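Local coordinates for protein arylalkylamine N-Acetyltransferase like 5b (PDB 4FD4) that probably transfers the acyl group of acyl-CoA to arylalkylamines such as serotonin and dopamine, as an insect member of the GNAT acetyltransferase family, at residues Leu17-Glu22 against Ala68-Ile73; Glu22-Ile27 against Phe51-Val56; Glu32-Ser37 against Leu105-Leu110; Arg146-Gln151 against Lys161-Asp166. One frame throughout, in Å; residues are numbered along the deposited sequence.

Contact 1. Residues Leu17-Glu22 against Ala68-Ile73; sequences LEQVRE and AAKKFI
Q19 and F72 carry this contact between the first turns of helix 17-28 and the start of strand 71-81. Q19 sets its CB against one corner of the F72 ring, with CB 3.3 Å from F72 CE2. The approach is oblique, neither square over the face nor in the ring plane. The ring edge, by contrast, is turned to the helix backbone: V20 N lies near the ring plane, 3.9 Å from F72 CE2. F72 holds its CG anti to its own carbonyl carbon (chi1 -71°), which carries the ring across the gap to the helix. V20 adds a looser apolar touch. Its CB points away from the strand, yet CG2 still comes within 4.2 Å of F72 CE2. V63 of strand 61-66 and R10 of strand 7-11 also border the ring.

Beyond CB, the Q19 chain bends at chi2 (88°), and its amide turns to a water shared with K70. The water accepts from Q19 NE2 at 2.7 Å and from K70 NZ at 2.6 Å. K70, in the G1 beta bulge where K70 and K71 both face D66, also has a weak, long ion pair with E65. Elsewhere on the helix, R21 grips E18 side-on, with NH2 at 2.7 Å and NE at 2.8 Å from the single atom OE2; E49 binds R21 NH1.

The chemistry is thus layered: a buried phenyl ring supplies the direct adhesion, while the polar ends at the more open rim meet through a water whose two accepted N-H bonds spare the amide and the ammonium group a direct encounter.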
loop_
_atom_site.group_PDB
_atom_site.type_symbol
_atom_site.label_atom_id
_atom_site.label_comp_id
_atom_site.label_asym_id
_atom_site.label_seq_id
_atom_site.Cartn_x
_atom_site.Cartn_y
_atom_site.Cartn_z
ATOM N N LEU A 17 16.018 -5.068 6.849
ATOM C CA LEU A 17 15.585 -3.801 6.277
ATOM C C LEU A 17 16.171 -3.558 4.871
ATOM O O LEU A 17 15.447 -3.183 3.931
ATOM C CB LEU A 17 15.949 -2.661 7.229
ATOM C CG LEU A 17 15.293 -1.319 6.913
ATOM C CD1 LEU A 17 14.108 -1.051 7.832
ATOM C CD2 LEU A 17 16.330 -0.227 7.033
ATOM N N GLU A 18 17.469 -3.792 4.697
ATOM C CA GLU A 18 18.073 -3.518 3.394
ATOM C C GLU A 18 17.495 -4.397 2.283
ATOM O O GLU A 18 17.220 -3.912 1.173
ATOM C CB GLU A 18 19.609 -3.590 3.442
ATOM C CG GLU A 18 20.259 -2.320 4.002
ATOM C CD GLU A 18 19.747 -1.044 3.330
ATOM O OE1 GLU A 18 19.729 -0.983 2.077
ATOM O OE2 GLU A 18 19.367 -0.098 4.057
ATOM N N GLN A 19 17.263 -5.674 2.572
ATOM C CA GLN A 19 16.620 -6.509 1.562
ATOM C C GLN A 19 15.207 -6.001 1.253
ATOM O O GLN A 19 14.774 -6.027 0.096
ATOM C CB GLN A 19 16.591 -7.978 1.976
ATOM C CG GLN A 19 17.977 -8.604 2.080
ATOM C CD GLN A 19 18.592 -8.409 3.449
ATOM O OE1 GLN A 19 19.144 -7.348 3.753
ATOM N NE2 GLN A 19 18.502 -9.441 4.292
ATOM N N VAL A 20 14.495 -5.512 2.268
ATOM C CA VAL A 20 13.144 -5.022 2.005
ATOM C C VAL A 20 13.323 -3.818 1.088
ATOM O O VAL A 20 12.666 -3.706 0.046
ATOM C CB VAL A 20 12.396 -4.652 3.305
ATOM C CG1 VAL A 20 11.017 -4.069 2.994
ATOM C CG2 VAL A 20 12.251 -5.895 4.219
ATOM N N ARG A 21 14.296 -2.972 1.424
ATOM C CA ARG A 21 14.531 -1.784 0.619
ATOM C C ARG A 21 14.723 -2.242 -0.829
ATOM O O ARG A 21 14.098 -1.701 -1.769
ATOM C CB ARG A 21 15.759 -1.004 1.137
ATOM C CG ARG A 21 15.871 0.442 0.624
ATOM C CD ARG A 21 17.286 1.033 0.822
ATOM N NE ARG A 21 17.689 1.115 2.225
ATOM C CZ ARG A 21 17.448 2.155 3.024
ATOM N NH1 ARG A 21 16.795 3.216 2.562
ATOM N NH2 ARG A 21 17.858 2.136 4.291
ATOM N N GLU A 22 15.576 -3.215 -1.060
ATOM C CA GLU A 22 15.855 -3.619 -2.430
ATOM C C GLU A 22 14.631 -4.088 -3.151
ATOM O O GLU A 22 14.456 -3.716 -4.266
ATOM C CB GLU A 22 16.920 -4.698 -2.544
ATOM C CG GLU A 22 17.331 -5.008 -4.005
ATOM C CD GLU A 22 16.437 -6.051 -4.764
ATOM O OE1 GLU A 22 15.871 -6.981 -4.168
ATOM O OE2 GLU A 22 16.345 -5.960 -5.995
ATOM N N ALA A 68 15.676 -21.048 -2.288
ATOM C CA ALA A 68 16.691 -21.685 -3.121
ATOM C C ALA A 68 17.633 -20.660 -3.761
ATOM O O ALA A 68 18.778 -20.974 -4.081
ATOM C CB ALA A 68 16.037 -22.547 -4.186
ATOM N N ALA A 69 17.143 -19.438 -3.956
ATOM C CA ALA A 69 17.959 -18.372 -4.523
ATOM C C ALA A 69 18.333 -17.329 -3.472
ATOM O O ALA A 69 19.029 -16.356 -3.776
ATOM C CB ALA A 69 17.245 -17.720 -5.692
ATOM N N LYS A 70 17.883 -17.548 -2.237
ATOM C CA LYS A 70 18.068 -16.580 -1.149
ATOM C C LYS A 70 17.735 -15.177 -1.645
ATOM O O LYS A 70 18.598 -14.297 -1.667
ATOM C CB LYS A 70 19.499 -16.628 -0.600
ATOM C CG LYS A 70 19.629 -16.234 0.884
ATOM C CD LYS A 70 19.251 -14.768 1.128
ATOM C CE LYS A 70 18.264 -14.626 2.286
ATOM N NZ LYS A 70 17.644 -13.269 2.323
ATOM N N LYS A 71 16.474 -14.977 -2.025
ATOM C CA LYS A 71 16.047 -13.764 -2.722
ATOM C C LYS A 71 14.576 -13.435 -2.447
ATOM O O LYS A 71 13.717 -14.318 -2.507
ATOM C CB LYS A 71 16.256 -13.964 -4.230
ATOM C CG LYS A 71 15.614 -12.917 -5.128
ATOM C CD LYS A 71 15.676 -13.364 -6.591
ATOM C CE LYS A 71 15.131 -12.295 -7.534
ATOM N NZ LYS A 71 15.248 -12.720 -8.961
ATOM N N PHE A 72 14.280 -12.171 -2.150
ATOM C CA PHE A 72 12.888 -11.758 -2.026
ATOM C C PHE A 72 12.281 -11.646 -3.433
ATOM O O PHE A 72 12.943 -11.202 -4.376
ATOM C CB PHE A 72 12.767 -10.413 -1.297
ATOM C CG PHE A 72 13.085 -10.474 0.178
ATOM C CD1 PHE A 72 13.161 -11.691 0.849
ATOM C CD2 PHE A 72 13.296 -9.296 0.901
ATOM C CE1 PHE A 72 13.457 -11.734 2.207
ATOM C CE2 PHE A 72 13.587 -9.336 2.256
ATOM C CZ PHE A 72 13.671 -10.549 2.912
ATOM N N ILE A 73 11.021 -12.030 -3.574
ATOM C CA ILE A 73 10.354 -11.929 -4.863
ATOM C C ILE A 73 8.946 -11.380 -4.703
ATOM O O ILE A 73 8.192 -11.263 -5.673
ATOM C CB ILE A 73 10.277 -13.298 -5.565
ATOM C CG1 ILE A 73 9.548 -14.295 -4.664
ATOM C CG2 ILE A 73 11.676 -13.788 -5.902
ATOM C CD1 ILE A 73 9.189 -15.591 -5.350
HETATM O O HOH W 1 17.660 -11.978 4.632
#

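Contact 2. Residues Glu22-Ile27 against Phe51-Val56; sequences EILHRI and FSLSFV
The pairing of helix 17-28 with helix 46-53, both in the connection between strands 7-11 and 61-66 of this GNAT domain, is made here by L24 against S52 and L53. L24 directs its CB at the other helix, and CD1 does all of the touching. This methyl lies 3.8 Å from S52 CB and 4.1 Å from L53 CD2, so it sits against two consecutive residues. L24 and L53 run past each other in opposite senses, their methyls meeting alongside.

S52 offers carbon to L24 and puts its oxygen to other use. With OG anti to the carbonyl carbon (chi1 -59°), the hydroxyl is hydrogen-bonded to that of Y29 and weakly to D48 O, so it is satisfied within a buried contact. I131 of strand 126-134 touches both L24 and S52 from the sheet.

The charged pair of helix 17-28 lies apart from the contact: R26 NH2 bonds E22 OE2 at 3.0 Å (155° at the hydrogen) and lies 2.9 Å from E22 OE1, while R26 NH1 pairs with D135.

A small side chain and two leucines meeting above a central strand fit the GNAT fold, in which helices of the connection between the first two strands pack together over the sheet.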
loop_
_atom_site.group_PDB
_atom_site.type_symbol
_atom_site.label_atom_id
_atom_site.label_comp_id
_atom_site.label_asym_id
_atom_site.label_seq_id
_atom_site.Cartn_x
_atom_site.Cartn_y
_atom_site.Cartn_z
ATOM N N GLU A 22 15.576 -3.215 -1.060
ATOM C CA GLU A 22 15.855 -3.619 -2.430
ATOM C C GLU A 22 14.631 -4.088 -3.151
ATOM O O GLU A 22 14.456 -3.716 -4.266
ATOM C CB GLU A 22 16.920 -4.698 -2.544
ATOM C CG GLU A 22 17.331 -5.008 -4.005
ATOM C CD GLU A 22 16.437 -6.051 -4.764
ATOM O OE1 GLU A 22 15.871 -6.981 -4.168
ATOM O OE2 GLU A 22 16.345 -5.960 -5.995
ATOM N N ILE A 23 13.804 -4.924 -2.523
ATOM C CA ILE A 23 12.668 -5.420 -3.280
ATOM C C ILE A 23 11.758 -4.242 -3.636
ATOM O O ILE A 23 11.208 -4.175 -4.753
ATOM C CB ILE A 23 11.933 -6.614 -2.580
ATOM C CG1 ILE A 23 10.805 -7.155 -3.468
ATOM C CG2 ILE A 23 11.467 -6.240 -1.184
ATOM C CD1 ILE A 23 11.287 -8.070 -4.582
ATOM N N LEU A 24 11.652 -3.267 -2.727
ATOM C CA LEU A 24 10.799 -2.120 -3.017
ATOM C C LEU A 24 11.355 -1.360 -4.215
ATOM O O LEU A 24 10.611 -0.957 -5.107
ATOM C CB LEU A 24 10.671 -1.176 -1.805
ATOM C CG LEU A 24 9.832 -1.678 -0.626
ATOM C CD1 LEU A 24 9.924 -0.676 0.541
ATOM C CD2 LEU A 24 8.371 -1.915 -1.022
ATOM N N HIS A 25 12.666 -1.172 -4.240
ATOM C CA HIS A 25 13.279 -0.458 -5.361
ATOM C C HIS A 25 12.992 -1.212 -6.661
ATOM O O HIS A 25 12.791 -0.600 -7.705
ATOM C CB HIS A 25 14.798 -0.403 -5.187
ATOM C CG HIS A 25 15.302 0.810 -4.469
ATOM N ND1 HIS A 25 16.107 1.751 -5.086
ATOM C CD2 HIS A 25 15.165 1.215 -3.189
ATOM C CE1 HIS A 25 16.424 2.688 -4.213
ATOM N NE2 HIS A 25 15.868 2.392 -3.051
ATOM N N ARG A 26 12.970 -2.542 -6.595
ATOM C CA ARG A 26 13.065 -3.338 -7.832
ATOM C C ARG A 26 11.718 -3.578 -8.496
ATOM O O ARG A 26 11.578 -3.425 -9.709
ATOM C CB ARG A 26 13.758 -4.684 -7.556
ATOM C CG ARG A 26 14.278 -5.401 -8.808
ATOM C CD ARG A 26 14.926 -6.743 -8.470
ATOM N NE ARG A 26 13.932 -7.802 -8.298
ATOM C CZ ARG A 26 13.891 -8.646 -7.269
ATOM N NH1 ARG A 26 12.939 -9.582 -7.207
ATOM N NH2 ARG A 26 14.794 -8.560 -6.298
ATOM N N ILE A 27 10.721 -3.938 -7.700
ATOM C CA ILE A 27 9.438 -4.347 -8.259
ATOM C C ILE A 27 8.273 -3.449 -7.870
ATOM O O ILE A 27 7.220 -3.486 -8.505
ATOM C CB ILE A 27 9.084 -5.798 -7.873
ATOM C CG1 ILE A 27 8.827 -5.913 -6.370
ATOM C CG2 ILE A 27 10.193 -6.768 -8.308
ATOM C CD1 ILE A 27 8.170 -7.231 -5.972
ATOM N N PHE A 51 8.969 6.053 4.956
ATOM C CA PHE A 51 7.625 5.679 5.387
ATOM C C PHE A 51 7.430 4.170 5.242
ATOM O O PHE A 51 7.041 3.490 6.191
ATOM C CB PHE A 51 6.564 6.403 4.566
ATOM C CG PHE A 51 5.139 5.969 4.888
ATOM C CD1 PHE A 51 4.441 5.129 4.032
ATOM C CD2 PHE A 51 4.511 6.409 6.045
ATOM C CE1 PHE A 51 3.135 4.725 4.327
ATOM C CE2 PHE A 51 3.203 6.019 6.347
ATOM C CZ PHE A 51 2.517 5.176 5.489
ATOM N N SER A 52 7.697 3.647 4.051
ATOM C CA SER A 52 7.471 2.226 3.822
ATOM C C SER A 52 8.301 1.324 4.741
ATOM O O SER A 52 7.799 0.330 5.264
ATOM C CB SER A 52 7.701 1.878 2.353
ATOM O OG SER A 52 6.827 2.638 1.539
ATOM N N LEU A 53 9.565 1.672 4.960
ATOM C CA LEU A 53 10.429 0.834 5.773
ATOM C C LEU A 53 10.129 0.961 7.266
ATOM O O LEU A 53 10.476 0.071 8.038
ATOM C CB LEU A 53 11.900 1.152 5.514
ATOM C CG LEU A 53 12.465 0.809 4.133
ATOM C CD1 LEU A 53 13.927 1.262 4.072
ATOM C CD2 LEU A 53 12.370 -0.682 3.827
ATOM N N SER A 54 9.502 2.061 7.680
ATOM C CA SER A 54 9.179 2.213 9.094
ATOM C C SER A 54 8.330 1.028 9.585
ATOM O O SER A 54 8.246 0.785 10.780
ATOM C CB SER A 54 8.453 3.534 9.370
ATOM O OG SER A 54 7.168 3.532 8.770
ATOM N N PHE A 55 7.720 0.270 8.672
ATOM C CA PHE A 55 6.865 -0.840 9.104
ATOM C C PHE A 55 7.600 -2.144 9.429
ATOM O O PHE A 55 7.046 -3.013 10.116
ATOM C CB PHE A 55 5.719 -1.085 8.111
ATOM C CG PHE A 55 4.785 0.072 7.994
ATOM C CD1 PHE A 55 4.915 0.979 6.949
ATOM C CD2 PHE A 55 3.804 0.291 8.962
ATOM C CE1 PHE A 55 4.061 2.073 6.847
ATOM C CE2 PHE A 55 2.951 1.384 8.876
ATOM C CZ PHE A 55 3.073 2.277 7.813
ATOM N N VAL A 56 8.837 -2.287 8.965
ATOM C CA VAL A 56 9.574 -3.536 9.212
ATOM C C VAL A 56 9.692 -3.823 10.702
ATOM O O VAL A 56 9.434 -4.935 11.144
ATOM C CB VAL A 56 10.982 -3.512 8.600
ATOM C CG1 VAL A 56 11.791 -4.734 9.064
ATOM C CG2 VAL A 56 10.903 -3.470 7.082
#

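Contact 3. Residues Glu32-Ser37 against Leu105-Leu110; sequences EGITIS and LKLLAL
I34 and L107 reach toward each other tip to tip, and their meeting is the tight part of the contact between helix 33-37 and helix 99-115. One methyl, L107 CD2, receives most of the isoleucine: it is 4.0 Å from I34 CG2, 4.1 Å from I34 CD1 and 4.2 Å from I34 CG1. The near equality of the three distances shows a methyl seated against the whole branched end. L107 holds CG anti to its backbone N (chi1 170°), which brings CD2 to the isoleucine; it also touches F201 and, on strand 182-188, L187.

L108, one residue on, marks the looser side. Its CB is not aimed at the short helix, and only its CD2 approaches, 4.4 Å from I34 CD1. This leucine is partly exposed, though M89 of helix 85-95 also touches it.

Toward the helix start, polar groups take over. E32 is the N-cap, and its OE2 accepts from I34 N at 2.9 Å, a nearly straight bond (164°) that arrives from above the carboxylate plane, 39° out of it; the same oxygen is weakly bonded to T168 OG1.

The two chemistries therefore meet in one residue: I34 has its backbone N-H bound by the capping carboxylate, whereas its side chain joins the helices by dispersion and burial alone.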
loop_
_atom_site.group_PDB
_atom_site.type_symbol
_atom_site.label_atom_id
_atom_site.label_comp_id
_atom_site.label_asym_id
_atom_site.label_seq_id
_atom_site.Cartn_x
_atom_site.Cartn_y
_atom_site.Cartn_z
ATOM N N GLU A 32 4.459 1.335 -9.435
ATOM C CA GLU A 32 3.312 1.859 -8.674
ATOM C C GLU A 32 2.664 3.056 -9.367
ATOM O O GLU A 32 3.323 4.056 -9.642
ATOM C CB GLU A 32 3.715 2.216 -7.234
ATOM C CG GLU A 32 2.701 3.075 -6.460
ATOM C CD GLU A 32 1.289 2.512 -6.475
ATOM O OE1 GLU A 32 1.124 1.268 -6.421
ATOM O OE2 GLU A 32 0.341 3.329 -6.542
ATOM N N GLY A 33 1.374 2.933 -9.658
ATOM C CA GLY A 33 0.650 3.964 -10.384
ATOM C C GLY A 33 0.777 5.357 -9.785
ATOM O O GLY A 33 1.045 6.325 -10.493
ATOM N N ILE A 34 0.592 5.470 -8.476
ATOM C CA ILE A 34 0.693 6.778 -7.837
ATOM C C ILE A 34 2.064 7.429 -8.065
ATOM O O ILE A 34 2.142 8.533 -8.601
ATOM C CB ILE A 34 0.315 6.720 -6.340
ATOM C CG1 ILE A 34 -1.176 6.380 -6.203
ATOM C CG2 ILE A 34 0.618 8.046 -5.650
ATOM C CD1 ILE A 34 -1.638 6.128 -4.774
ATOM N N THR A 35 3.142 6.742 -7.697
ATOM C CA THR A 35 4.487 7.318 -7.811
ATOM C C THR A 35 4.928 7.661 -9.253
ATOM O O THR A 35 5.497 8.729 -9.476
ATOM C CB THR A 35 5.543 6.480 -7.013
ATOM O OG1 THR A 35 6.849 6.610 -7.587
ATOM C CG2 THR A 35 5.155 5.033 -6.981
ATOM N N ILE A 36 4.638 6.797 -10.231
ATOM C CA ILE A 36 5.092 7.066 -11.610
ATOM C C ILE A 36 4.173 7.978 -12.434
ATOM O O ILE A 36 4.562 8.456 -13.500
ATOM C CB ILE A 36 5.396 5.774 -12.424
ATOM C CG1 ILE A 36 4.111 4.997 -12.706
ATOM C CG2 ILE A 36 6.430 4.911 -11.702
ATOM C CD1 ILE A 36 4.260 3.970 -13.819
ATOM N N SER A 37 2.957 8.223 -11.957
ATOM C CA SER A 37 2.062 9.131 -12.674
ATOM C C SER A 37 2.291 10.589 -12.270
ATOM O O SER A 37 1.706 11.509 -12.856
ATOM C CB SER A 37 0.608 8.749 -12.435
ATOM O OG SER A 37 0.172 9.197 -11.164
ATOM N N LEU A 105 1.240 12.017 0.274
ATOM C CA LEU A 105 0.675 11.901 1.617
ATOM C C LEU A 105 -0.718 12.514 1.695
ATOM O O LEU A 105 -1.624 11.923 2.292
ATOM C CB LEU A 105 1.587 12.586 2.632
ATOM C CG LEU A 105 2.492 11.691 3.461
ATOM C CD1 LEU A 105 3.481 12.545 4.263
ATOM C CD2 LEU A 105 1.646 10.822 4.387
ATOM N N LYS A 106 -0.892 13.695 1.105
ATOM C CA LYS A 106 -2.232 14.296 1.046
ATOM C C LYS A 106 -3.221 13.455 0.272
ATOM O O LYS A 106 -4.377 13.304 0.690
ATOM C CB LYS A 106 -2.186 15.706 0.452
ATOM C CG LYS A 106 -1.477 16.729 1.316
ATOM C CD LYS A 106 -1.285 17.992 0.499
ATOM C CE LYS A 106 -0.487 19.032 1.252
ATOM N NZ LYS A 106 -0.428 20.295 0.470
ATOM N N LEU A 107 -2.786 12.917 -0.863
ATOM C CA LEU A 107 -3.643 11.987 -1.607
ATOM C C LEU A 107 -4.072 10.750 -0.791
ATOM O O LEU A 107 -5.253 10.371 -0.775
ATOM C CB LEU A 107 -2.969 11.552 -2.906
ATOM C CG LEU A 107 -3.625 10.400 -3.668
ATOM C CD1 LEU A 107 -5.048 10.753 -4.121
ATOM C CD2 LEU A 107 -2.760 10.032 -4.865
ATOM N N LEU A 108 -3.112 10.123 -0.125
ATOM C CA LEU A 108 -3.367 8.953 0.720
ATOM C C LEU A 108 -4.333 9.286 1.846
ATOM O O LEU A 108 -5.250 8.513 2.158
ATOM C CB LEU A 108 -2.060 8.434 1.325
ATOM C CG LEU A 108 -1.034 7.883 0.336
ATOM C CD1 LEU A 108 0.244 7.440 1.066
ATOM C CD2 LEU A 108 -1.634 6.736 -0.448
ATOM N N ALA A 109 -4.093 10.434 2.473
ATOM C CA ALA A 109 -4.971 10.947 3.513
ATOM C C ALA A 109 -6.396 11.095 2.980
ATOM O O ALA A 109 -7.354 10.715 3.649
ATOM C CB ALA A 109 -4.448 12.284 4.043
ATOM N N LEU A 110 -6.541 11.639 1.778
ATOM C CA LEU A 110 -7.875 11.802 1.180
ATOM C C LEU A 110 -8.535 10.444 0.980
ATOM O O LEU A 110 -9.726 10.259 1.276
ATOM C CB LEU A 110 -7.780 12.523 -0.166
ATOM C CG LEU A 110 -9.015 12.492 -1.078
ATOM C CD1 LEU A 110 -10.212 13.166 -0.420
ATOM C CD2 LEU A 110 -8.692 13.169 -2.402
#

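Contact 4. Residues Arg146-Gln151 against Lys161-Asp166; sequences RLLQFQ and KAISGD
Helix 143-158 lies over strand 162-167 with Q151 and I163 as the nearest pair of backbones, 8.6 Å between their CA atoms, and L148 and G165 farther apart at 10.0 Å. I163 alone bridges this gap from the strand. Its CB points at the helix and its chain is fully extended (chi1 -174°, chi2 178°), which drives CD1 straight out to the last turn of the segment. There the methyl lies against main chain more than side chain: it is 4.1 Å from Q151 C and 4.2 Å from Q151 O, with Q151 CB a little beyond at 4.4 Å. L148, a turn earlier, touches the same methyl loosely, CD2 to I163 CD1 being 4.5 Å.

Q151 gives I163 only its apolar root and backbone. The buried amide turns elsewhere and is well satisfied, OE1 bonding Y127 OH and NE2 bonding both S76 OG and T60 O. Q151 O, beside the methyl, still accepts from S155 OG. Y127 and V129 of the parallel strand 126-134 touch I163 as well.

Such a helix, packed on the strand that follows it, belongs to the beta-alpha-beta crossover of strand 126-134, helix 143-158 and strand 162-167, the unit whose first strand-to-helix loop in GNAT enzymes generally binds the CoA pyrophosphate.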
loop_
_atom_site.group_PDB
_atom_site.type_symbol
_atom_site.label_atom_id
_atom_site.label_comp_id
_atom_site.label_asym_id
_atom_site.label_seq_id
_atom_site.Cartn_x
_atom_site.Cartn_y
_atom_site.Cartn_z
ATOM N N ARG A 146 -1.348 -15.224 -2.049
ATOM C CA ARG A 146 -0.720 -15.723 -0.817
ATOM C C ARG A 146 -0.216 -14.602 0.088
ATOM O O ARG A 146 -0.312 -14.703 1.318
ATOM C CB ARG A 146 0.391 -16.722 -1.128
ATOM C CG ARG A 146 -0.131 -18.080 -1.593
ATOM C CD ARG A 146 0.984 -18.896 -2.206
ATOM N NE ARG A 146 1.955 -19.352 -1.222
ATOM C CZ ARG A 146 3.115 -19.925 -1.534
ATOM N NH1 ARG A 146 3.440 -20.114 -2.811
ATOM N NH2 ARG A 146 3.945 -20.308 -0.575
ATOM N N LEU A 147 0.305 -13.533 -0.512
ATOM C CA LEU A 147 0.709 -12.347 0.266
ATOM C C LEU A 147 -0.484 -11.696 0.949
ATOM O O LEU A 147 -0.446 -11.424 2.156
ATOM C CB LEU A 147 1.406 -11.316 -0.618
ATOM C CG LEU A 147 2.873 -11.568 -0.924
ATOM C CD1 LEU A 147 3.371 -10.580 -1.985
ATOM C CD2 LEU A 147 3.695 -11.456 0.369
ATOM N N LEU A 148 -1.544 -11.438 0.184
ATOM C CA LEU A 148 -2.726 -10.791 0.747
ATOM C C LEU A 148 -3.369 -11.682 1.797
ATOM O O LEU A 148 -3.808 -11.213 2.842
ATOM C CB LEU A 148 -3.746 -10.475 -0.356
ATOM C CG LEU A 148 -4.634 -9.224 -0.299
ATOM C CD1 LEU A 148 -6.040 -9.527 -0.816
ATOM C CD2 LEU A 148 -4.689 -8.547 1.068
ATOM N N GLN A 149 -3.446 -12.974 1.518
ATOM C CA GLN A 149 -4.041 -13.894 2.484
ATOM C C GLN A 149 -3.197 -13.930 3.744
ATOM O O GLN A 149 -3.726 -14.038 4.845
ATOM C CB GLN A 149 -4.151 -15.311 1.931
ATOM C CG GLN A 149 -4.805 -16.258 2.939
ATOM C CD GLN A 149 -6.276 -15.938 3.100
ATOM O OE1 GLN A 149 -7.019 -15.944 2.124
ATOM N NE2 GLN A 149 -6.693 -15.606 4.319
ATOM N N PHE A 150 -1.882 -13.875 3.578
ATOM C CA PHE A 150 -0.996 -13.896 4.731
ATOM C C PHE A 150 -1.294 -12.648 5.570
ATOM O O PHE A 150 -1.416 -12.738 6.794
ATOM C CB PHE A 150 0.480 -13.999 4.297
ATOM C CG PHE A 150 1.456 -14.218 5.442
ATOM C CD1 PHE A 150 2.204 -15.392 5.529
ATOM C CD2 PHE A 150 1.637 -13.240 6.425
ATOM C CE1 PHE A 150 3.112 -15.604 6.586
ATOM C CE2 PHE A 150 2.549 -13.439 7.482
ATOM C CZ PHE A 150 3.285 -14.615 7.558
ATOM N N GLN A 151 -1.453 -11.496 4.918
ATOM C CA GLN A 151 -1.747 -10.260 5.663
ATOM C C GLN A 151 -3.104 -10.355 6.381
ATOM O O GLN A 151 -3.256 -9.893 7.515
ATOM C CB GLN A 151 -1.681 -9.032 4.743
ATOM C CG GLN A 151 -0.256 -8.614 4.325
ATOM C CD GLN A 151 0.513 -7.883 5.429
ATOM O OE1 GLN A 151 0.230 -8.055 6.617
ATOM N NE2 GLN A 151 1.489 -7.057 5.032
ATOM N N LYS A 161 -10.065 -6.251 13.666
ATOM C CA LYS A 161 -11.423 -6.660 13.341
ATOM C C LYS A 161 -11.741 -6.398 11.879
ATOM O O LYS A 161 -12.780 -6.823 11.392
ATOM C CB LYS A 161 -12.448 -5.972 14.255
ATOM C CG LYS A 161 -12.332 -6.380 15.723
ATOM C CD LYS A 161 -12.048 -7.870 15.872
ATOM C CE LYS A 161 -13.223 -8.627 16.491
ATOM N NZ LYS A 161 -13.406 -8.331 17.950
ATOM N N ALA A 162 -10.843 -5.700 11.184
ATOM C CA ALA A 162 -11.039 -5.391 9.767
ATOM C C ALA A 162 -9.717 -5.125 9.039
ATOM O O ALA A 162 -8.760 -4.627 9.641
ATOM C CB ALA A 162 -11.988 -4.194 9.603
ATOM N N ILE A 163 -9.679 -5.450 7.748
ATOM C CA ILE A 163 -8.521 -5.158 6.903
ATOM C C ILE A 163 -8.954 -4.393 5.656
ATOM O O ILE A 163 -10.037 -4.638 5.128
ATOM C CB ILE A 163 -7.798 -6.447 6.465
ATOM C CG1 ILE A 163 -6.508 -6.113 5.707
ATOM C CG2 ILE A 163 -8.705 -7.291 5.593
ATOM C CD1 ILE A 163 -5.710 -7.362 5.283
ATOM N N SER A 164 -8.113 -3.469 5.188
ATOM C CA SER A 164 -8.418 -2.675 4.006
ATOM C C SER A 164 -7.183 -2.424 3.166
ATOM O O SER A 164 -6.069 -2.780 3.554
ATOM C CB SER A 164 -9.059 -1.332 4.387
ATOM O OG SER A 164 -8.283 -0.637 5.345
ATOM N N GLY A 165 -7.384 -1.810 2.009
ATOM C CA GLY A 165 -6.269 -1.449 1.154
ATOM C C GLY A 165 -6.648 -0.484 0.051
ATOM O O GLY A 165 -7.819 -0.391 -0.339
ATOM N N ASP A 166 -5.653 0.250 -0.436
ATOM C CA ASP A 166 -5.814 1.089 -1.606
ATOM C C ASP A 166 -5.187 0.348 -2.784
ATOM O O ASP A 166 -3.966 0.236 -2.881
ATOM C CB ASP A 166 -5.131 2.447 -1.399
ATOM C CG ASP A 166 -5.702 3.214 -0.218
ATOM O OD1 ASP A 166 -6.937 3.177 -0.019
ATOM O OD2 ASP A 166 -4.914 3.840 0.522
#

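Overall arrangement
Contacts 1 and 2 use the same helix, 17-28, share E22 and touch: R26 of contact 2 probably bonds the carbonyl of F72 in contact 1, and V20 packs on L53. The centre of contact 1 lies about 18 Å from the chain's centre; this contact is only partly buried and combines aromatic packing with a water bridge. Contacts 2, 3 and 4, whose centres lie about 10 to 11 Å from it, are buried and rest on aliphatic methyls, which in contact 4 meet main chain as well. Contacts 2 and 3 join helix to helix, whereas contacts 1 and 4 join helix to strand of the same sheet. Contacts 3 and 4 lie on opposite sides of the chain's centre.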